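Local coordinates for protein acyl-CoA dehydrogenase (Mycobacterium thermoresistibile, PDB 3PFD) that catalyses the FAD-dependent oxidation of saturated acyl-CoA thioesters to 2,3-dehydroacyl-CoA in fatty acid metabolism, and is captured here with its flavin reduced, at residues Ser139-Gly144 and Ser166-Thr171; Ser176-Val181 and Ala196-Lys201; Arg213-Lys218 and Met366-Lys371. All coordinates share one frame; numbering follows the deposited sequence.

Contact 1: residues Ser139-Gly144 and Ser166-Thr171. With FDA (dihydroflavine-adenine dinucleotide), chain B.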
loop_
_atom_site.group_PDB
_atom_site.type_symbol
_atom_site.label_atom_id
_atom_site.label_comp_id
_atom_site.label_asym_id
_atom_site.label_seq_id
_atom_site.Cartn_x
_atom_site.Cartn_y
_atom_site.Cartn_z
ATOM N N SER C 139 32.316 2.670 1.202
ATOM C CA SER C 139 31.657 3.657 2.069
ATOM C C SER C 139 32.564 4.290 3.139
ATOM O O SER C 139 33.497 3.660 3.639
ATOM C CB SER C 139 30.447 3.021 2.774
ATOM O OG SER C 139 29.511 2.433 1.869
ATOM N N GLU C 140 32.242 5.531 3.511
ATOM C CA GLU C 140 32.899 6.230 4.627
ATOM C C GLU C 140 31.799 6.891 5.422
ATOM O O GLU C 140 30.643 6.920 4.973
ATOM C CB GLU C 140 33.945 7.262 4.143
ATOM C CG GLU C 140 35.022 6.622 3.320
ATOM C CD GLU C 140 36.037 7.590 2.765
ATOM O OE1 GLU C 140 35.982 8.784 3.116
ATOM O OE2 GLU C 140 36.899 7.141 1.976
ATOM N N ARG C 141 32.135 7.410 6.601
ATOM C CA ARG C 141 31.108 8.005 7.462
ATOM C C ARG C 141 30.383 9.123 6.728
ATOM O O ARG C 141 29.166 9.236 6.835
ATOM C CB ARG C 141 31.674 8.527 8.790
ATOM C CG ARG C 141 32.040 7.463 9.792
ATOM C CD ARG C 141 30.820 6.597 10.226
ATOM N NE ARG C 141 31.297 5.446 10.971
ATOM C CZ ARG C 141 30.596 4.364 11.293
ATOM N NH1 ARG C 141 29.335 4.233 10.931
ATOM N NH2 ARG C 141 31.185 3.390 11.979
ATOM N N GLU C 142 31.132 9.917 5.963
ATOM C CA GLU C 142 30.555 11.043 5.258
ATOM C C GLU C 142 30.347 10.785 3.761
ATOM O O GLU C 142 29.993 11.674 3.010
ATOM C CB GLU C 142 31.396 12.299 5.517
ATOM C CG GLU C 142 31.647 12.569 7.053
ATOM C CD GLU C 142 30.345 12.786 7.858
ATOM O OE1 GLU C 142 30.204 12.240 8.961
ATOM O OE2 GLU C 142 29.457 13.519 7.363
ATOM N N ALA C 143 30.516 9.539 3.343
ATOM C CA ALA C 143 30.295 9.174 1.947
ATOM C C ALA C 143 29.579 7.847 1.882
ATOM O O ALA C 143 30.206 6.786 1.803
ATOM C CB ALA C 143 31.625 9.134 1.161
ATOM N N GLY C 144 28.254 7.923 1.950
ATOM C CA GLY C 144 27.403 6.740 1.845
ATOM C C GLY C 144 26.763 6.721 0.485
ATOM O O GLY C 144 27.388 6.311 -0.476
ATOM N N SER C 166 40.226 5.866 6.002
ATOM C CA SER C 166 39.421 4.883 6.691
ATOM C C SER C 166 38.108 4.651 5.968
ATOM O O SER C 166 37.586 5.538 5.288
ATOM C CB SER C 166 39.148 5.319 8.135
ATOM O OG SER C 166 38.405 6.514 8.161
ATOM N N LYS C 167 37.576 3.448 6.149
ATOM C CA LYS C 167 36.276 3.085 5.607
ATOM C C LYS C 167 35.362 2.614 6.730
ATOM O O LYS C 167 35.822 2.364 7.860
ATOM C CB LYS C 167 36.429 1.988 4.554
ATOM C CG LYS C 167 37.276 2.389 3.343
ATOM C CD LYS C 167 36.561 3.460 2.501
ATOM C CE LYS C 167 37.241 3.613 1.142
ATOM N NZ LYS C 167 36.716 4.802 0.397
ATOM N N CYS C 168 34.073 2.489 6.429
ATOM C CA CYS C 168 33.133 1.931 7.396
ATOM C C CYS C 168 32.018 1.192 6.709
ATOM O O CYS C 168 31.840 1.313 5.488
ATOM C CB CYS C 168 32.566 3.014 8.323
ATOM S SG CYS C 168 31.546 4.201 7.513
ATOM N N TRP C 169 31.257 0.449 7.512
ATOM C CA TRP C 169 30.180 -0.420 7.045
ATOM C C TRP C 169 30.659 -1.644 6.266
ATOM O O TRP C 169 29.885 -2.201 5.470
ATOM C CB TRP C 169 29.150 0.335 6.172
ATOM C CG TRP C 169 28.552 1.604 6.752
ATOM C CD1 TRP C 169 28.614 2.867 6.206
ATOM C CD2 TRP C 169 27.761 1.722 7.939
ATOM N NE1 TRP C 169 27.914 3.761 6.993
ATOM C CE2 TRP C 169 27.397 3.088 8.069
ATOM C CE3 TRP C 169 27.343 0.813 8.924
ATOM C CZ2 TRP C 169 26.617 3.561 9.137
ATOM C CZ3 TRP C 169 26.551 1.283 9.982
ATOM C CH2 TRP C 169 26.210 2.646 10.080
ATOM N N ILE C 170 31.887 -2.098 6.512
ATOM C CA ILE C 170 32.488 -3.124 5.650
ATOM C C ILE C 170 32.083 -4.524 6.094
ATOM O O ILE C 170 32.529 -5.036 7.126
ATOM C CB ILE C 170 34.043 -2.976 5.529
ATOM C CG1 ILE C 170 34.440 -1.563 5.061
ATOM C CG2 ILE C 170 34.648 -4.093 4.630
ATOM C CD1 ILE C 170 33.594 -0.979 3.855
ATOM N N THR C 171 31.223 -5.141 5.292
ATOM C CA THR C 171 30.701 -6.479 5.561
ATOM C C THR C 171 31.860 -7.472 5.484
ATOM O O THR C 171 32.666 -7.406 4.554
ATOM C CB THR C 171 29.652 -6.839 4.508
ATOM O OG1 THR C 171 28.534 -5.979 4.663
ATOM C CG2 THR C 171 29.186 -8.270 4.630
HETATM P PA FDA B . 22.802 8.256 3.622
HETATM O O1A FDA B . 23.400 8.333 2.244
HETATM O O2A FDA B . 23.125 9.300 4.662
HETATM O O5B FDA B . 21.202 8.194 3.433
HETATM C C5B FDA B . 20.279 8.639 4.433
HETATM C C4B FDA B . 18.871 8.694 3.822
HETATM O O4B FDA B . 18.804 9.707 2.812
HETATM C C3B FDA B . 18.498 7.383 3.126
HETATM O O3B FDA B . 17.084 7.195 3.280
HETATM C C2B FDA B . 18.805 7.662 1.664
HETATM O O2B FDA B . 18.025 6.864 0.769
HETATM C C1B FDA B . 18.438 9.126 1.565
HETATM N N9A FDA B . 19.080 9.798 0.418
HETATM C C8A FDA B . 20.389 10.076 0.281
HETATM N N7A FDA B . 20.589 10.711 -0.902
HETATM C C5A FDA B . 19.387 10.829 -1.518
HETATM C C6A FDA B . 18.980 11.379 -2.745
HETATM N N6A FDA B . 19.900 11.937 -3.592
HETATM N N1A FDA B . 17.662 11.344 -3.076
HETATM C C2A FDA B . 16.773 10.776 -2.230
HETATM N N3A FDA B . 17.125 10.242 -1.039
HETATM C C4A FDA B . 18.432 10.249 -0.668
HETATM N N1 FDA B . 29.421 -0.235 2.165
HETATM C C2 FDA B . 30.621 -0.736 1.740
HETATM O O2 FDA B . 31.486 0.004 1.197
HETATM N N3 FDA B . 30.899 -2.046 1.906
HETATM C C4 FDA B . 30.003 -2.877 2.486
HETATM O O4 FDA B . 30.331 -4.068 2.619
HETATM C C4X FDA B . 28.748 -2.398 2.914
HETATM N N5 FDA B . 27.888 -3.179 3.598
HETATM C C5X FDA B . 27.002 -2.640 4.452
HETATM C C6 FDA B . 26.477 -3.383 5.519
HETATM C C7 FDA B . 25.613 -2.772 6.446
HETATM C C7M FDA B . 25.037 -3.573 7.594
HETATM C C8 FDA B . 25.245 -1.443 6.291
HETATM C C8M FDA B . 24.302 -0.757 7.264
HETATM C C9 FDA B . 25.754 -0.714 5.232
HETATM C C9A FDA B . 26.640 -1.301 4.323
HETATM N N10 FDA B . 27.343 -0.492 3.403
HETATM C C10 FDA B . 28.474 -1.046 2.744
HETATM C "C1'" FDA B . 27.064 0.943 3.324
HETATM C "C2'" FDA B . 25.768 1.235 2.556
HETATM O "O2'" FDA B . 25.890 1.021 1.132
HETATM C "C3'" FDA B . 25.332 2.641 2.909
HETATM O "O3'" FDA B . 24.746 2.607 4.236
HETATM C "C4'" FDA B . 24.317 3.210 1.899
HETATM O "O4'" FDA B . 24.959 3.486 0.652
HETATM C "C5'" FDA B . 23.663 4.491 2.399
HETATM O "O5'" FDA B . 24.670 5.381 2.899
HETATM P P FDA B . 24.479 6.025 4.361
HETATM O O1P FDA B . 24.296 4.893 5.341
HETATM O O2P FDA B . 25.574 7.042 4.585
HETATM O O3P FDA B . 23.051 6.767 4.257
HETATM O O HOH W 1 27.959 6.312 5.810
#

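Contact 2: residues Ser176-Val181 and Ala196-Lys201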
loop_
_atom_site.group_PDB
_atom_site.type_symbol
_atom_site.label_atom_id
_atom_site.label_comp_id
_atom_site.label_asym_id
_atom_site.label_seq_id
_atom_site.Cartn_x
_atom_site.Cartn_y
_atom_site.Cartn_z
ATOM N N SER C 176 37.803 -11.295 6.025
ATOM C CA SER C 176 38.302 -11.277 4.658
ATOM C C SER C 176 39.830 -11.223 4.572
ATOM O O SER C 176 40.499 -10.661 5.449
ATOM C CB SER C 176 37.665 -10.135 3.851
ATOM O OG SER C 176 36.319 -10.451 3.513
ATOM N N THR C 177 40.344 -11.812 3.491
ATOM C CA THR C 177 41.754 -11.801 3.132
ATOM C C THR C 177 42.040 -10.667 2.137
ATOM O O THR C 177 43.049 -9.959 2.274
ATOM C CB THR C 177 42.162 -13.172 2.535
ATOM O OG1 THR C 177 42.014 -14.198 3.531
ATOM C CG2 THR C 177 43.612 -13.169 2.048
ATOM N N TRP C 178 41.131 -10.481 1.168
ATOM C CA TRP C 178 41.287 -9.504 0.094
ATOM C C TRP C 178 40.182 -8.466 0.144
ATOM O O TRP C 178 39.023 -8.789 0.403
ATOM C CB TRP C 178 41.239 -10.191 -1.260
ATOM C CG TRP C 178 42.518 -10.904 -1.656
ATOM C CD1 TRP C 178 42.717 -12.254 -1.741
ATOM C CD2 TRP C 178 43.742 -10.290 -2.060
ATOM N NE1 TRP C 178 44.000 -12.516 -2.179
ATOM C CE2 TRP C 178 44.649 -11.327 -2.375
ATOM C CE3 TRP C 178 44.164 -8.960 -2.177
ATOM C CZ2 TRP C 178 45.970 -11.074 -2.789
ATOM C CZ3 TRP C 178 45.473 -8.708 -2.590
ATOM C CH2 TRP C 178 46.356 -9.763 -2.899
ATOM N N TYR C 179 40.552 -7.221 -0.121
ATOM C CA TYR C 179 39.637 -6.092 0.006
ATOM C C TYR C 179 39.788 -5.241 -1.235
ATOM O O TYR C 179 40.893 -4.821 -1.560
ATOM C CB TYR C 179 39.977 -5.230 1.228
ATOM C CG TYR C 179 39.712 -5.852 2.600
ATOM C CD1 TYR C 179 40.556 -6.833 3.125
ATOM C CD2 TYR C 179 38.640 -5.421 3.391
ATOM C CE1 TYR C 179 40.329 -7.405 4.384
ATOM C CE2 TYR C 179 38.405 -5.992 4.672
ATOM C CZ TYR C 179 39.260 -6.969 5.159
ATOM O OH TYR C 179 39.053 -7.526 6.409
ATOM N N THR C 180 38.670 -4.973 -1.907
ATOM C CA THR C 180 38.637 -3.997 -2.994
ATOM C C THR C 180 38.367 -2.630 -2.367
ATOM O O THR C 180 37.258 -2.361 -1.890
ATOM C CB THR C 180 37.553 -4.376 -4.023
ATOM O OG1 THR C 180 37.836 -5.680 -4.539
ATOM C CG2 THR C 180 37.452 -3.375 -5.174
ATOM N N VAL C 181 39.390 -1.781 -2.345
ATOM C CA VAL C 181 39.283 -0.465 -1.710
ATOM C C VAL C 181 39.290 0.656 -2.753
ATOM O O VAL C 181 40.142 0.672 -3.663
ATOM C CB VAL C 181 40.439 -0.233 -0.694
ATOM C CG1 VAL C 181 40.245 1.081 0.051
ATOM C CG2 VAL C 181 40.561 -1.395 0.297
ATOM N N ALA C 196 40.682 2.255 -7.777
ATOM C CA ALA C 196 40.351 1.033 -7.041
ATOM C C ALA C 196 41.580 0.126 -6.928
ATOM O O ALA C 196 42.317 -0.050 -7.909
ATOM C CB ALA C 196 39.192 0.312 -7.715
ATOM N N PHE C 197 41.783 -0.438 -5.730
ATOM C CA PHE C 197 42.958 -1.249 -5.409
ATOM C C PHE C 197 42.605 -2.525 -4.655
ATOM O O PHE C 197 41.652 -2.561 -3.852
ATOM C CB PHE C 197 43.940 -0.464 -4.532
ATOM C CG PHE C 197 44.289 0.896 -5.064
ATOM C CD1 PHE C 197 45.429 1.079 -5.853
ATOM C CD2 PHE C 197 43.485 2.004 -4.766
ATOM C CE1 PHE C 197 45.764 2.356 -6.340
ATOM C CE2 PHE C 197 43.796 3.281 -5.263
ATOM C CZ PHE C 197 44.930 3.461 -6.047
ATOM N N MET C 198 43.394 -3.573 -4.890
ATOM C CA MET C 198 43.278 -4.801 -4.099
ATOM C C MET C 198 44.241 -4.721 -2.934
ATOM O O MET C 198 45.461 -4.602 -3.125
ATOM C CB MET C 198 43.579 -6.050 -4.931
ATOM C CG MET C 198 42.595 -6.330 -6.053
ATOM S SD MET C 198 40.845 -6.333 -5.598
ATOM C CE MET C 198 40.758 -7.593 -4.305
ATOM N N VAL C 199 43.677 -4.767 -1.728
ATOM C CA VAL C 199 44.438 -4.713 -0.499
ATOM C C VAL C 199 44.311 -6.062 0.218
ATOM O O VAL C 199 43.220 -6.650 0.273
ATOM C CB VAL C 199 43.957 -3.545 0.428
ATOM C CG1 VAL C 199 44.689 -3.577 1.780
ATOM C CG2 VAL C 199 44.139 -2.151 -0.254
ATOM N N HIS C 200 45.432 -6.522 0.771
ATOM C CA HIS C 200 45.524 -7.799 1.462
ATOM C C HIS C 200 45.582 -7.580 2.975
ATOM O O HIS C 200 46.144 -6.590 3.438
ATOM C CB HIS C 200 46.758 -8.563 0.965
ATOM C CG HIS C 200 46.839 -9.984 1.441
ATOM N ND1 HIS C 200 47.329 -10.327 2.681
ATOM C CD2 HIS C 200 46.510 -11.148 0.833
ATOM C CE1 HIS C 200 47.290 -11.642 2.820
ATOM N NE2 HIS C 200 46.803 -12.165 1.709
ATOM N N LYS C 201 44.967 -8.498 3.727
ATOM C CA LYS C 201 44.907 -8.451 5.209
ATOM C C LYS C 201 46.266 -8.228 5.907
ATOM O O LYS C 201 46.314 -7.664 7.007
ATOM C CB LYS C 201 44.248 -9.725 5.762
ATOM C CG LYS C 201 44.911 -11.013 5.287
ATOM C CD LYS C 201 44.310 -12.262 5.919
ATOM C CE LYS C 201 45.240 -12.854 6.946
ATOM N NZ LYS C 201 44.979 -14.319 7.154
#

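Contact 3: residues Arg213-Lys218 and Met366-Lys371. With FDA (dihydroflavine-adenine dinucleotide), chain B.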
loop_
_atom_site.group_PDB
_atom_site.type_symbol
_atom_site.label_atom_id
_atom_site.label_comp_id
_atom_site.label_asym_id
_atom_site.label_seq_id
_atom_site.Cartn_x
_atom_site.Cartn_y
_atom_site.Cartn_z
ATOM N N ARG C 213 26.928 -2.585 16.153
ATOM C CA ARG C 213 25.784 -3.220 16.844
ATOM C C ARG C 213 24.534 -2.991 15.983
ATOM O O ARG C 213 24.167 -1.848 15.743
ATOM C CB ARG C 213 25.557 -2.596 18.220
ATOM C CG ARG C 213 26.604 -2.953 19.278
ATOM C CD ARG C 213 26.380 -2.193 20.590
ATOM N NE ARG C 213 26.262 -0.744 20.348
ATOM C CZ ARG C 213 25.282 0.053 20.805
ATOM N NH1 ARG C 213 24.291 -0.429 21.561
ATOM N NH2 ARG C 213 25.299 1.349 20.501
ATOM N N LYS C 214 23.893 -4.055 15.519
ATOM C CA LYS C 214 22.908 -3.903 14.416
ATOM C C LYS C 214 21.524 -4.440 14.724
ATOM O O LYS C 214 21.334 -5.228 15.652
ATOM C CB LYS C 214 23.422 -4.516 13.100
ATOM C CG LYS C 214 24.781 -4.034 12.671
ATOM C CD LYS C 214 25.057 -4.318 11.178
ATOM C CE LYS C 214 25.244 -5.813 10.866
ATOM N NZ LYS C 214 26.115 -6.544 11.851
ATOM N N LEU C 215 20.557 -4.000 13.924
ATOM C CA LEU C 215 19.192 -4.505 13.973
ATOM C C LEU C 215 19.140 -5.999 13.603
ATOM O O LEU C 215 18.505 -6.802 14.284
ATOM C CB LEU C 215 18.317 -3.679 13.008
ATOM C CG LEU C 215 16.917 -4.177 12.672
ATOM C CD1 LEU C 215 16.125 -4.487 13.929
ATOM C CD2 LEU C 215 16.164 -3.119 11.768
ATOM N N GLY C 216 19.810 -6.351 12.512
ATOM C CA GLY C 216 19.785 -7.711 11.997
ATOM C C GLY C 216 21.111 -8.015 11.338
ATOM O O GLY C 216 22.103 -7.312 11.573
ATOM N N ILE C 217 21.133 -9.056 10.499
ATOM C CA ILE C 217 22.375 -9.728 10.087
ATOM C C ILE C 217 23.440 -9.586 11.195
ATOM O O ILE C 217 24.604 -9.200 10.942
ATOM C CB ILE C 217 22.883 -9.313 8.666
ATOM C CG1 ILE C 217 23.033 -7.788 8.555
ATOM C CG2 ILE C 217 21.916 -9.847 7.610
ATOM C CD1 ILE C 217 23.921 -7.324 7.428
ATOM N N LYS C 218 23.001 -9.869 12.424
ATOM C CA LYS C 218 23.811 -9.617 13.606
ATOM C C LYS C 218 25.166 -10.339 13.535
ATOM O O LYS C 218 26.167 -9.788 13.950
ATOM C CB LYS C 218 23.067 -10.012 14.872
ATOM C CG LYS C 218 21.951 -9.067 15.255
ATOM C CD LYS C 218 21.671 -9.168 16.714
ATOM C CE LYS C 218 20.541 -8.255 17.088
ATOM N NZ LYS C 218 20.214 -8.474 18.494
ATOM N N MET C 366 14.178 -13.038 10.721
ATOM C CA MET C 366 13.933 -12.775 9.311
ATOM C C MET C 366 13.467 -11.335 9.003
ATOM O O MET C 366 13.887 -10.724 8.010
ATOM C CB MET C 366 12.945 -13.791 8.766
ATOM C CG MET C 366 13.543 -15.227 8.657
ATOM S SD MET C 366 12.207 -16.400 8.374
ATOM C CE MET C 366 13.086 -17.947 8.374
ATOM N N MET C 367 12.636 -10.795 9.881
ATOM C CA MET C 367 12.086 -9.457 9.703
ATOM C C MET C 367 13.207 -8.447 9.895
ATOM O O MET C 367 13.394 -7.516 9.079
ATOM C CB MET C 367 10.948 -9.224 10.722
ATOM C CG MET C 367 10.248 -7.887 10.545
ATOM S SD MET C 367 8.978 -7.616 11.787
ATOM C CE MET C 367 8.735 -5.842 11.584
ATOM N N ARG C 368 13.964 -8.644 10.981
ATOM C CA ARG C 368 15.112 -7.791 11.288
ATOM C C ARG C 368 16.155 -7.797 10.149
ATOM O O ARG C 368 16.622 -6.730 9.737
ATOM C CB ARG C 368 15.739 -8.182 12.626
ATOM C CG ARG C 368 14.817 -7.879 13.831
ATOM C CD ARG C 368 15.529 -8.133 15.154
ATOM N NE ARG C 368 15.619 -9.548 15.502
ATOM C CZ ARG C 368 16.729 -10.289 15.457
ATOM N NH1 ARG C 368 17.884 -9.771 14.995
ATOM N NH2 ARG C 368 16.671 -11.568 15.834
ATOM N N ASP C 369 16.471 -8.985 9.631
ATOM C CA ASP C 369 17.373 -9.139 8.482
ATOM C C ASP C 369 16.823 -8.499 7.207
ATOM O O ASP C 369 17.579 -7.930 6.429
ATOM C CB ASP C 369 17.636 -10.632 8.178
ATOM C CG ASP C 369 18.371 -11.356 9.310
ATOM O OD1 ASP C 369 18.887 -10.682 10.266
ATOM O OD2 ASP C 369 18.424 -12.613 9.231
ATOM N N ALA C 370 15.525 -8.657 6.949
ATOM C CA ALA C 370 14.970 -8.168 5.686
ATOM C C ALA C 370 15.212 -6.668 5.520
ATOM O O ALA C 370 15.435 -6.205 4.393
ATOM C CB ALA C 370 13.465 -8.486 5.572
ATOM N N LYS C 371 15.174 -5.929 6.629
ATOM C CA LYS C 371 15.335 -4.477 6.608
ATOM C C LYS C 371 16.629 -3.997 5.947
ATOM O O LYS C 371 16.615 -2.970 5.283
ATOM C CB LYS C 371 15.222 -3.870 8.020
ATOM C CG LYS C 371 15.369 -2.323 8.051
ATOM C CD LYS C 371 14.154 -1.618 7.368
ATOM C CE LYS C 371 14.581 -0.287 6.692
ATOM N NZ LYS C 371 13.496 0.190 5.782
HETATM P PA FDA B . 22.802 8.256 3.622
HETATM O O1A FDA B . 23.400 8.333 2.244
HETATM O O2A FDA B . 23.125 9.300 4.662
HETATM O O5B FDA B . 21.202 8.194 3.433
HETATM C C5B FDA B . 20.279 8.639 4.433
HETATM C C4B FDA B . 18.871 8.694 3.822
HETATM O O4B FDA B . 18.804 9.707 2.812
HETATM C C3B FDA B . 18.498 7.383 3.126
HETATM O O3B FDA B . 17.084 7.195 3.280
HETATM C C2B FDA B . 18.805 7.662 1.664
HETATM O O2B FDA B . 18.025 6.864 0.769
HETATM C C1B FDA B . 18.438 9.126 1.565
HETATM N N9A FDA B . 19.080 9.798 0.418
HETATM C C8A FDA B . 20.389 10.076 0.281
HETATM N N7A FDA B . 20.589 10.711 -0.902
HETATM C C5A FDA B . 19.387 10.829 -1.518
HETATM C C6A FDA B . 18.980 11.379 -2.745
HETATM N N6A FDA B . 19.900 11.937 -3.592
HETATM N N1A FDA B . 17.662 11.344 -3.076
HETATM C C2A FDA B . 16.773 10.776 -2.230
HETATM N N3A FDA B . 17.125 10.242 -1.039
HETATM C C4A FDA B . 18.432 10.249 -0.668
HETATM N N1 FDA B . 29.421 -0.235 2.165
HETATM C C2 FDA B . 30.621 -0.736 1.740
HETATM O O2 FDA B . 31.486 0.004 1.197
HETATM N N3 FDA B . 30.899 -2.046 1.906
HETATM C C4 FDA B . 30.003 -2.877 2.486
HETATM O O4 FDA B . 30.331 -4.068 2.619
HETATM C C4X FDA B . 28.748 -2.398 2.914
HETATM N N5 FDA B . 27.888 -3.179 3.598
HETATM C C5X FDA B . 27.002 -2.640 4.452
HETATM C C6 FDA B . 26.477 -3.383 5.519
HETATM C C7 FDA B . 25.613 -2.772 6.446
HETATM C C7M FDA B . 25.037 -3.573 7.594
HETATM C C8 FDA B . 25.245 -1.443 6.291
HETATM C C8M FDA B . 24.302 -0.757 7.264
HETATM C C9 FDA B . 25.754 -0.714 5.232
HETATM C C9A FDA B . 26.640 -1.301 4.323
HETATM N N10 FDA B . 27.343 -0.492 3.403
HETATM C C10 FDA B . 28.474 -1.046 2.744
HETATM C "C1'" FDA B . 27.064 0.943 3.324
HETATM C "C2'" FDA B . 25.768 1.235 2.556
HETATM O "O2'" FDA B . 25.890 1.021 1.132
HETATM C "C3'" FDA B . 25.332 2.641 2.909
HETATM O "O3'" FDA B . 24.746 2.607 4.236
HETATM C "C4'" FDA B . 24.317 3.210 1.899
HETATM O "O4'" FDA B . 24.959 3.486 0.652
HETATM C "C5'" FDA B . 23.663 4.491 2.399
HETATM O "O5'" FDA B . 24.670 5.381 2.899
HETATM P P FDA B . 24.479 6.025 4.361
HETATM O O1P FDA B . 24.296 4.893 5.341
HETATM O O2P FDA B . 25.574 7.042 4.585
HETATM O O3P FDA B . 23.051 6.767 4.257
HETATM O O HOH W 2 20.720 -11.617 12.289
#

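Contact 1: residues Ser139-Gly144 and Ser166-Thr171
Ser139 touches both Cys168 and the flavin. Its carbonyl O takes the Cys168 N-H at 3.1 Å, with the donor 42° out of the carbonyl plane. Its own N gives a straight bond to FDA O2 (2.8 Å), and its OG receives FDA N1 at 2.7 Å. Glu140 begins a type I turn ending at Ala143. Its extended side chain crosses that of Lys167, and OE2 meets Lys167 NZ on the anti side (2.8 Å); OE1 is held by Arg151 N, while NZ also reaches Leu138 O and Met182 O. Water 1 accepts from Trp169 NE1 and lies within bonding distance of Glu140 O and FDA O2P. Arg141 bends at chi2 (-61°), with Cys168 CB and SG against one guanidinium face. Its NH1 lies over the indole face of Trp169, offset toward the rim, 3.3 Å from CZ2, in a cation-pi contact with the planes 73° apart, while NH2 pairs with Glu212 and Glu224. FDA O3' lies over the opposite indole face. Gly144 closes the segment with CA 3.2 Å from FDA O5'. Two residues on from Trp169, Thr171 N donates to FDA O4 and Thr171 OG1 accepts from FDA N5 (3.1 Å). In this reduced state N1-H and N5-H thus each have a hydroxyl acceptor, while backbone N-H groups hold both flavin carbonyl oxygens.

Contact 2: residues Ser176-Val181 and Ala196-Lys201
Tyr179 and Val199 form a hydrogen-bonded antiparallel pair, each N meeting the other's O at 2.8 Å; the bond from Val199 is nearly straight (175°), that from Tyr179 more bent. Val181 and Phe197 repeat the pattern, with Val181 N to Phe197 O at 2.8 Å. At the end of the ladder Lys201 N donates to Thr177 O (2.8 Å), which also receives the CA-H of His200. Trp178-His200 and Thr180-Met198 are the intervening non-hydrogen-bonded pairs. Their backbones look outward: Trp178 bonds to Ser135, and Thr180 to Ser135 and Ala137, of strand 134-137, while Met198 O takes Arg236 NH1 and His200 N bonds to Asp203 OD2. On the face of these two pairs, His200 has CG anti to its backbone N (chi1 -171°), which brings the CD2 edge of the imidazole over the indole of Trp178. The rings make a T-shaped stack, centroids 4.9 Å apart and planes at 86°, and His200 CB adds a CH-pi contact to the six-membered ring. Thr177 CG2 lies beside the imidazole, 3.4 Å from NE2, while ND1 takes the N-H of Asp202. The bend of Met198 at chi2 brings SD to 3.3 Å from Thr180 OG1, a hydroxyl bonded to Gly107 O. On the other face Val181 CG2 packs on Val199 CG2 (3.7 Å), and Tyr179 OH reaches Gly174 N. Main-chain polar groups are thus met within the hairpin, by strand 134-137, and on the outer edge by Ile238, Arg236 and Asp203, beside largely apolar side-chain packing.

Contact 3: residues Arg213-Lys218 and Met366-Lys371
Gly216 comes within 4.5 Å, CA to CA, of Asp369, as the loop 213-218 passes across the helix segment 366-371. Having no side chain, Gly216 can lie this close to the helix backbone at Arg368 and Asp369. Ile217 N donates to Asp369 OD1 at 2.8 Å, from above the carboxylate plane. Water 2 also donates to OD1 and accepts from Lys218 N (2.9 Å), so the carboxylate oxygen holds two successive loop amides, one directly and one through water. Leu215 O receives Arg368 NH1 at 3.1 Å, in the carbonyl plane and at the guanidinium edge. The same NH1 bonds to Asp46 OD1, and NE pairs with Glu364. These acidic partners probably offset the repulsion from Lys218, whose NZ lies 4.4 Å from Arg368 NH1. Leu215 spreads its two methyls, CD1 lying 3.6 Å from Arg368 CG and CD2 against CB and CG of Lys371. Within the loop, Lys214 curls at chi3 and chi4 to bring NZ to Ile217 O, and its CD touches the flavin methyl C7M (3.7 Å), which Ile217 CD1 also approaches. The loop, between strands 206-211 and 222-233 of the middle domain, is thereby pinned to helix 363-373 of the C-terminal domain. Ile217 rests on helix 95-114 and Met367 on helix 326-352, while Lys371 NZ reaches Gln350 and Thr346 of the second subunit.

In the fold
All three contacts are largely buried, though contact 1 has an exposed arginine at its margin and contact 2 an exposed lysine. Contacts 1 and 2 lie wholly within the middle domain; strand 160-171 of contact 1 and the hairpin of contact 2 belong to different sheets, which touch where Ile170 packs on Tyr179 and Lys167 on Val181. Contact 2 is a regular hairpin, held by repeated backbone bonds. Contact 1 joins a turn to a strand and combines a salt bridge, cation-pi and flavin bonding. Contact 3 instead joins the middle and C-terminal domains, largely through side-chain-to-backbone bonds. Contacts 1 and 3 meet FDA and the second subunit: 1 bonds to the flavin, 3 brushes its methyl end. No other chain touches contact 2.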